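Local coordinates for protein alpha-1,2-mannosyltransferase (Ktr4), putative (Neosartorya fumigata, PDB 7BOP) that is a putative mannosyltransferase of the GT-A clan that binds guanosine-5'-diphosphate and a manganese ion, at residues Y190-P195 and N282-D287; Y205-F210 and H334-I339. All coordinates share one frame; numbering follows the deposited sequence.

Interaction 1: Y190-P195 and N282-D287. With MN (manganese (II) ion), chain G; GDP (guanosine-5'-diphosphate), chain H.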
loop_
_atom_site.group_PDB
_atom_site.type_symbol
_atom_site.label_atom_id
_atom_site.label_comp_id
_atom_site.label_asym_id
_atom_site.label_seq_id
_atom_site.Cartn_x
_atom_site.Cartn_y
_atom_site.Cartn_z
ATOM N N TYR A 190 -2.559 10.866 -1.749
ATOM C CA TYR A 190 -3.612 10.015 -1.243
ATOM C C TYR A 190 -3.090 9.215 -0.063
ATOM O O TYR A 190 -1.881 8.946 0.032
ATOM C CB TYR A 190 -4.133 9.082 -2.344
ATOM C CG TYR A 190 -3.165 7.964 -2.704
ATOM C CD1 TYR A 190 -2.093 8.200 -3.555
ATOM C CD2 TYR A 190 -3.322 6.675 -2.181
ATOM C CE1 TYR A 190 -1.195 7.192 -3.876
ATOM C CE2 TYR A 190 -2.431 5.654 -2.506
ATOM C CZ TYR A 190 -1.368 5.924 -3.347
ATOM O OH TYR A 190 -0.465 4.942 -3.675
ATOM N N TRP A 191 -4.008 8.859 0.824
ATOM C CA TRP A 191 -3.769 7.900 1.912
ATOM C C TRP A 191 -4.817 6.814 1.699
ATOM O O TRP A 191 -6.010 7.032 1.928
ATOM C CB TRP A 191 -3.913 8.577 3.280
ATOM C CG TRP A 191 -3.647 7.724 4.507
ATOM C CD1 TRP A 191 -3.683 6.360 4.601
ATOM C CD2 TRP A 191 -3.337 8.201 5.821
ATOM N NE1 TRP A 191 -3.400 5.962 5.871
ATOM C CE2 TRP A 191 -3.179 7.065 6.649
ATOM C CE3 TRP A 191 -3.156 9.476 6.375
ATOM C CZ2 TRP A 191 -2.848 7.161 8.001
ATOM C CZ3 TRP A 191 -2.836 9.575 7.729
ATOM C CH2 TRP A 191 -2.680 8.417 8.527
ATOM N N ARG A 192 -4.363 5.651 1.238
ATOM C CA ARG A 192 -5.233 4.514 1.009
ATOM C C ARG A 192 -5.555 3.810 2.324
ATOM O O ARG A 192 -4.657 3.490 3.106
ATOM C CB ARG A 192 -4.586 3.529 0.028
ATOM C CG ARG A 192 -5.348 2.218 -0.112
ATOM C CD ARG A 192 -4.803 1.403 -1.264
ATOM N NE ARG A 192 -5.159 -0.005 -1.131
ATOM C CZ ARG A 192 -4.613 -0.995 -1.836
ATOM N NH1 ARG A 192 -3.677 -0.748 -2.753
ATOM N NH2 ARG A 192 -5.007 -2.247 -1.614
ATOM N N VAL A 193 -6.841 3.535 2.522
ATOM C CA VAL A 193 -7.353 2.906 3.717
ATOM C C VAL A 193 -8.213 1.710 3.314
ATOM O O VAL A 193 -8.962 1.782 2.334
ATOM C CB VAL A 193 -8.231 3.906 4.511
ATOM C CG1 VAL A 193 -8.712 3.294 5.813
ATOM C CG2 VAL A 193 -7.458 5.193 4.766
ATOM N N GLU A 194 -8.109 0.622 4.077
ATOM C CA GLU A 194 -8.967 -0.541 3.914
ATOM C C GLU A 194 -9.837 -0.740 5.141
ATOM O O GLU A 194 -9.444 -0.359 6.239
ATOM C CB GLU A 194 -8.134 -1.812 3.731
ATOM C CG GLU A 194 -7.464 -1.910 2.377
ATOM C CD GLU A 194 -7.040 -3.321 1.974
ATOM O OE1 GLU A 194 -6.353 -3.346 0.930
ATOM O OE2 GLU A 194 -7.366 -4.372 2.642
ATOM N N PRO A 195 -10.999 -1.393 4.972
ATOM C CA PRO A 195 -11.794 -1.767 6.140
ATOM C C PRO A 195 -11.095 -2.820 7.010
ATOM O O PRO A 195 -10.237 -3.545 6.527
ATOM C CB PRO A 195 -13.077 -2.336 5.527
ATOM C CG PRO A 195 -12.689 -2.786 4.172
ATOM C CD PRO A 195 -11.611 -1.856 3.712
ATOM N N ASN A 282 -2.202 -2.349 1.460
ATOM C CA ASN A 282 -3.441 -1.990 2.170
ATOM C C ASN A 282 -3.315 -0.639 2.908
ATOM O O ASN A 282 -4.302 0.082 3.052
ATOM C CB ASN A 282 -3.928 -3.098 3.105
ATOM C CG ASN A 282 -2.843 -3.629 4.011
ATOM O OD1 ASN A 282 -2.384 -2.960 4.932
ATOM N ND2 ASN A 282 -2.442 -4.860 3.755
ATOM N N PHE A 283 -2.097 -0.317 3.352
ATOM C CA PHE A 283 -1.710 1.030 3.790
ATOM C C PHE A 283 -0.798 1.636 2.735
ATOM O O PHE A 283 0.202 1.006 2.357
ATOM C CB PHE A 283 -0.927 0.971 5.117
ATOM C CG PHE A 283 -0.316 2.294 5.530
ATOM C CD1 PHE A 283 0.901 2.723 4.997
ATOM C CD2 PHE A 283 -0.966 3.119 6.442
ATOM C CE1 PHE A 283 1.454 3.939 5.357
ATOM C CE2 PHE A 283 -0.412 4.340 6.811
ATOM C CZ PHE A 283 0.798 4.751 6.266
ATOM N N GLU A 284 -1.108 2.857 2.297
ATOM C CA GLU A 284 -0.222 3.639 1.430
ATOM C C GLU A 284 -0.492 5.108 1.649
ATOM O O GLU A 284 -1.657 5.506 1.756
ATOM C CB GLU A 284 -0.464 3.366 -0.059
ATOM C CG GLU A 284 -0.136 1.969 -0.526
ATOM C CD GLU A 284 -0.120 1.818 -2.039
ATOM O OE1 GLU A 284 0.691 0.994 -2.523
ATOM O OE2 GLU A 284 -0.890 2.516 -2.752
ATOM N N ILE A 285 0.576 5.897 1.713
ATOM C CA ILE A 285 0.485 7.345 1.546
ATOM C C ILE A 285 1.373 7.660 0.355
ATOM O O ILE A 285 2.573 7.397 0.401
ATOM C CB ILE A 285 0.915 8.110 2.803
ATOM C CG1 ILE A 285 -0.022 7.766 3.974
ATOM C CG2 ILE A 285 0.904 9.614 2.525
ATOM C CD1 ILE A 285 0.417 8.290 5.329
ATOM N N GLY A 286 0.795 8.193 -0.722
ATOM C CA GLY A 286 1.539 8.311 -1.967
ATOM C C GLY A 286 1.289 9.558 -2.783
ATOM O O GLY A 286 0.277 10.235 -2.610
ATOM N N ASP A 287 2.228 9.815 -3.683
ATOM C CA ASP A 287 2.165 10.895 -4.666
ATOM C C ASP A 287 1.531 10.338 -5.940
ATOM O O ASP A 287 2.163 9.573 -6.684
ATOM C CB ASP A 287 3.601 11.394 -4.914
ATOM C CG ASP A 287 3.682 12.570 -5.883
ATOM O OD1 ASP A 287 2.689 12.902 -6.559
ATOM O OD2 ASP A 287 4.780 13.153 -5.962
HETATM MN MN MN G . -7.775 -6.204 3.270
HETATM P PB GDP H . -6.866 -8.424 1.127
HETATM O O1B GDP H . -7.368 -9.641 1.850
HETATM O O2B GDP H . -6.655 -7.195 2.029
HETATM O O3B GDP H . -5.725 -8.659 0.156
HETATM O O3A GDP H . -8.134 -8.099 0.163
HETATM P PA GDP H . -9.450 -7.245 0.577
HETATM O O1A GDP H . -10.682 -8.105 0.431
HETATM O O2A GDP H . -9.149 -6.490 1.891
HETATM O "O5'" GDP H . -9.437 -6.252 -0.690
HETATM C "C5'" GDP H . -8.498 -5.181 -0.781
HETATM C "C4'" GDP H . -9.231 -3.843 -0.823
HETATM O "O4'" GDP H . -10.044 -3.790 -2.000
HETATM C "C3'" GDP H . -10.198 -3.617 0.331
HETATM O "O3'" GDP H . -10.246 -2.203 0.580
HETATM C "C2'" GDP H . -11.528 -4.152 -0.175
HETATM O "O2'" GDP H . -12.640 -3.500 0.439
HETATM C "C1'" GDP H . -11.434 -3.844 -1.666
HETATM N N9 GDP H . -12.074 -4.782 -2.620
HETATM C C8 GDP H . -11.696 -6.045 -2.968
HETATM N N7 GDP H . -12.521 -6.535 -3.924
HETATM C C5 GDP H . -13.432 -5.582 -4.207
HETATM C C6 GDP H . -14.589 -5.431 -5.115
HETATM O O6 GDP H . -14.899 -6.376 -5.860
HETATM N N1 GDP H . -15.276 -4.269 -5.112
HETATM C C2 GDP H . -14.930 -3.233 -4.306
HETATM N N2 GDP H . -15.646 -2.080 -4.323
HETATM N N3 GDP H . -13.887 -3.311 -3.442
HETATM C C4 GDP H . -13.123 -4.429 -3.359
HETATM O O HOH W 1 -3.167 1.629 -4.137
HETATM O O HOH W 2 -5.474 0.510 5.456
HETATM O O HOH W 3 -9.569 -5.340 4.555
HETATM O O HOH W 4 -8.598 -8.180 4.216
#
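Y190 OH reaches the E284 carboxylate across two adjacent antiparallel strands at the centre of the GT-A sheet, where Y190 and G286 make a hydrogen-bonded pair and W191 and I285 a non-hydrogen-bonded one. From CB, the Y190 side chain leans across to the partner strand: CG lies between the backbone N and the carbonyl carbon (chi1 73°), which lays CD1 and CE1 over the G286 backbone, Y190 CE1 3.5 Å from G286 CA. Farther out, CE2 nears E284 CB, and OH donates to E284 OE2 at 2.6 Å, entering from above the carboxylate plane. Water 1 also donates to this oxygen and accepts from R192 NH1, which forms a salt bridge with D316; E284 OE1 is hydrogen-bonded to Y218 and H320. On the other sheet face, I285 CG1 lies over the W191 five-membered ring, 3.8 Å from its centroid, a CH-pi contact. R192 NH2 forms a salt bridge with E194 OE1 at 3.1 Å, while N282 CB packs against the same oxygen. E194 OE2 binds manganese at 2.0 Å, beside GDP O2A and O2B, two waters and H343. One carboxylate therefore divides its oxygens between arginine and metal, and the two bonds together probably restrain its rotation. R192 is thus a second-shell residue of the manganese site, and water 1 links it to E284.

Interaction 2: Y205-F210 and H334-I339; sequences YDVFRF and HWFRDI
Y205 OH gives its hydrogen to D338 OD2 at 2.6 Å and accepts one from water 5, joining the N-terminal approach of helix 207-213 to the type I beta turn F336-I339, which follows strand 333-335 of the GT-A sheet. Tyrosine and aspartate meet tip to tip with ring and carboxylate nearly coplanar, 4° apart, and OD2 uses its syn lone pair. Water 5 also donates to D338 OD1, at 2.6 Å, and bonds to H334 NE2 in the plane of the imidazole, so three side chains grip it; H334 ND1 is held by the carbonyl of H386. Next to these polar groups F210, H334 and F336 form an aromatic cluster. With its CG anti to the backbone N (chi1 164°), F210 brings CE2 over one face of the H334 ring, 3.6 Å from H334 CD2, the two planes inclined at 56°. F210 and F336 slide past each other in opposite directions, F210 CD2 coming 3.8 Å from F336 CZ, while V207 CB approaches the CE1 side of the F336 ring. H334 CD2 also sits over the centre of one face of that ring. D206 caps the helix, its OD1 accepting from R209 N at 3.2 Å. Beside the cluster the V207 methyl CG1 looks onto I339 CD1, and Y205 OH lies in the plane of the F336 ring, 3.8 Å from F336 CE1.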
loop_
_atom_site.group_PDB
_atom_site.type_symbol
_atom_site.label_atom_id
_atom_site.label_comp_id
_atom_site.label_asym_id
_atom_site.label_seq_id
_atom_site.Cartn_x
_atom_site.Cartn_y
_atom_site.Cartn_z
ATOM N N TYR A 205 1.116 15.606 13.397
ATOM C CA TYR A 205 1.525 16.443 12.278
ATOM C C TYR A 205 0.770 16.028 11.022
ATOM O O TYR A 205 0.267 14.897 10.918
ATOM C CB TYR A 205 3.046 16.390 12.068
ATOM C CG TYR A 205 3.579 15.009 11.718
ATOM C CD1 TYR A 205 3.864 14.070 12.720
ATOM C CD2 TYR A 205 3.776 14.634 10.389
ATOM C CE1 TYR A 205 4.342 12.790 12.401
ATOM C CE2 TYR A 205 4.250 13.360 10.060
ATOM C CZ TYR A 205 4.529 12.437 11.075
ATOM O OH TYR A 205 4.997 11.176 10.738
ATOM N N ASP A 206 0.696 16.953 10.073
ATOM C CA ASP A 206 0.020 16.727 8.813
ATOM C C ASP A 206 0.918 15.845 7.919
ATOM O O ASP A 206 1.900 16.326 7.352
ATOM C CB ASP A 206 -0.286 18.073 8.151
ATOM C CG ASP A 206 -1.064 17.942 6.863
ATOM O OD1 ASP A 206 -1.034 16.853 6.239
ATOM O OD2 ASP A 206 -1.700 18.953 6.451
ATOM N N VAL A 207 0.563 14.569 7.795
ATOM C CA VAL A 207 1.411 13.608 7.070
ATOM C C VAL A 207 1.492 13.945 5.592
ATOM O O VAL A 207 2.508 13.689 4.955
ATOM C CB VAL A 207 0.967 12.135 7.247
ATOM C CG1 VAL A 207 0.956 11.748 8.723
ATOM C CG2 VAL A 207 -0.380 11.861 6.596
ATOM N N PHE A 208 0.431 14.534 5.046
ATOM C CA PHE A 208 0.425 14.900 3.635
ATOM C C PHE A 208 1.411 16.020 3.338
ATOM O O PHE A 208 2.177 15.937 2.375
ATOM C CB PHE A 208 -0.980 15.291 3.164
ATOM C CG PHE A 208 -1.941 14.146 3.078
ATOM C CD1 PHE A 208 -1.654 13.024 2.292
ATOM C CD2 PHE A 208 -3.172 14.201 3.729
ATOM C CE1 PHE A 208 -2.565 11.981 2.179
ATOM C CE2 PHE A 208 -4.086 13.154 3.615
ATOM C CZ PHE A 208 -3.784 12.045 2.833
ATOM N N ARG A 209 1.421 17.051 4.173
ATOM C CA ARG A 209 2.369 18.149 3.997
ATOM C C ARG A 209 3.780 17.767 4.427
ATOM O O ARG A 209 4.745 18.320 3.914
ATOM C CB ARG A 209 1.878 19.404 4.703
ATOM C CG ARG A 209 0.570 19.890 4.097
ATOM C CD ARG A 209 0.188 21.268 4.597
ATOM N NE ARG A 209 1.083 22.310 4.085
ATOM C CZ ARG A 209 0.970 23.619 4.354
ATOM N NH1 ARG A 209 -0.003 24.075 5.145
ATOM N NH2 ARG A 209 1.846 24.475 3.832
ATOM N N PHE A 210 3.902 16.801 5.335
ATOM C CA PHE A 210 5.201 16.168 5.590
ATOM C C PHE A 210 5.766 15.613 4.279
ATOM O O PHE A 210 6.908 15.911 3.928
ATOM C CB PHE A 210 5.086 15.083 6.680
ATOM C CG PHE A 210 6.257 14.144 6.722
ATOM C CD1 PHE A 210 7.434 14.518 7.350
ATOM C CD2 PHE A 210 6.189 12.902 6.104
ATOM C CE1 PHE A 210 8.532 13.655 7.378
ATOM C CE2 PHE A 210 7.275 12.032 6.137
ATOM C CZ PHE A 210 8.448 12.411 6.771
ATOM N N HIS A 334 9.464 6.475 2.216
ATOM C CA HIS A 334 9.575 6.682 3.656
ATOM C C HIS A 334 8.857 5.589 4.445
ATOM O O HIS A 334 7.728 5.216 4.123
ATOM C CB HIS A 334 9.004 8.064 4.021
ATOM C CG HIS A 334 8.919 8.326 5.495
ATOM N ND1 HIS A 334 10.029 8.439 6.301
ATOM C CD2 HIS A 334 7.850 8.529 6.302
ATOM C CE1 HIS A 334 9.651 8.688 7.541
ATOM N NE2 HIS A 334 8.332 8.743 7.566
ATOM N N TRP A 335 9.534 5.059 5.454
ATOM C CA TRP A 335 8.892 4.154 6.423
ATOM C C TRP A 335 8.216 4.990 7.506
ATOM O O TRP A 335 8.891 5.630 8.315
ATOM C CB TRP A 335 9.929 3.236 7.057
ATOM C CG TRP A 335 9.382 2.281 8.073
ATOM C CD1 TRP A 335 8.177 1.659 8.047
ATOM C CD2 TRP A 335 10.049 1.810 9.242
ATOM N NE1 TRP A 335 8.035 0.845 9.141
ATOM C CE2 TRP A 335 9.175 0.910 9.888
ATOM C CE3 TRP A 335 11.306 2.061 9.810
ATOM C CZ2 TRP A 335 9.508 0.273 11.080
ATOM C CZ3 TRP A 335 11.635 1.428 10.998
ATOM C CH2 TRP A 335 10.740 0.545 11.621
ATOM N N PHE A 336 6.888 4.964 7.530
ATOM C CA PHE A 336 6.104 5.652 8.561
ATOM C C PHE A 336 6.089 4.795 9.820
ATOM O O PHE A 336 5.056 4.279 10.226
ATOM C CB PHE A 336 4.668 5.936 8.076
ATOM C CG PHE A 336 4.530 7.215 7.319
ATOM C CD1 PHE A 336 4.566 8.432 7.989
ATOM C CD2 PHE A 336 4.381 7.214 5.946
ATOM C CE1 PHE A 336 4.428 9.631 7.290
ATOM C CE2 PHE A 336 4.256 8.409 5.247
ATOM C CZ PHE A 336 4.281 9.609 5.920
ATOM N N ARG A 337 7.249 4.686 10.454
ATOM C CA ARG A 337 7.413 3.869 11.649
ATOM C C ARG A 337 6.529 4.336 12.801
ATOM O O ARG A 337 6.108 3.521 13.612
ATOM C CB ARG A 337 8.874 3.838 12.099
ATOM C CG ARG A 337 9.456 5.168 12.572
ATOM C CD ARG A 337 10.908 5.305 12.138
ATOM N NE ARG A 337 11.800 4.626 13.030
ATOM C CZ ARG A 337 13.050 4.236 12.762
ATOM N NH1 ARG A 337 13.650 4.400 11.576
ATOM N NH2 ARG A 337 13.704 3.639 13.733
ATOM N N ASP A 338 6.229 5.634 12.832
ATOM C CA ASP A 338 5.404 6.239 13.882
ATOM C C ASP A 338 3.895 6.085 13.718
ATOM O O ASP A 338 3.148 6.473 14.625
ATOM C CB ASP A 338 5.758 7.729 14.054
ATOM C CG ASP A 338 5.630 8.539 12.758
ATOM O OD1 ASP A 338 5.941 8.006 11.667
ATOM O OD2 ASP A 338 5.250 9.722 12.833
ATOM N N ILE A 339 3.431 5.533 12.593
ATOM C CA ILE A 339 2.009 5.222 12.413
ATOM C C ILE A 339 1.782 3.770 12.816
ATOM O O ILE A 339 2.100 2.846 12.064
ATOM C CB ILE A 339 1.517 5.483 10.979
ATOM C CG1 ILE A 339 1.745 6.953 10.615
ATOM C CG2 ILE A 339 0.040 5.117 10.855
ATOM C CD1 ILE A 339 1.375 7.313 9.187
HETATM O O HOH W 5 7.154 9.571 9.941
#

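The centres of the two contacts lie about 12 Å apart, and both reach the same mixed sheet. Along the chain their segments alternate: 190-195, 205-210, 282-287, then 334-339. Interaction 1 pairs strands 189-192 and 284-287, its centre about 6 Å from that of the whole chain; interaction 2, about 14 Å from it, sets helix 207-213 against the end of strand 333-335. Strand 218-224 lies between 284-287 and 333-335 and pairs with both. The contacts also touch directly: V207 and F208 pack on W191, and F336 on I285. Helix 207-213 thus packs on the W191 and I285 side of these strands; Y190, R192 and E284 point to the other side, where R192 leads to the manganese ligand E194.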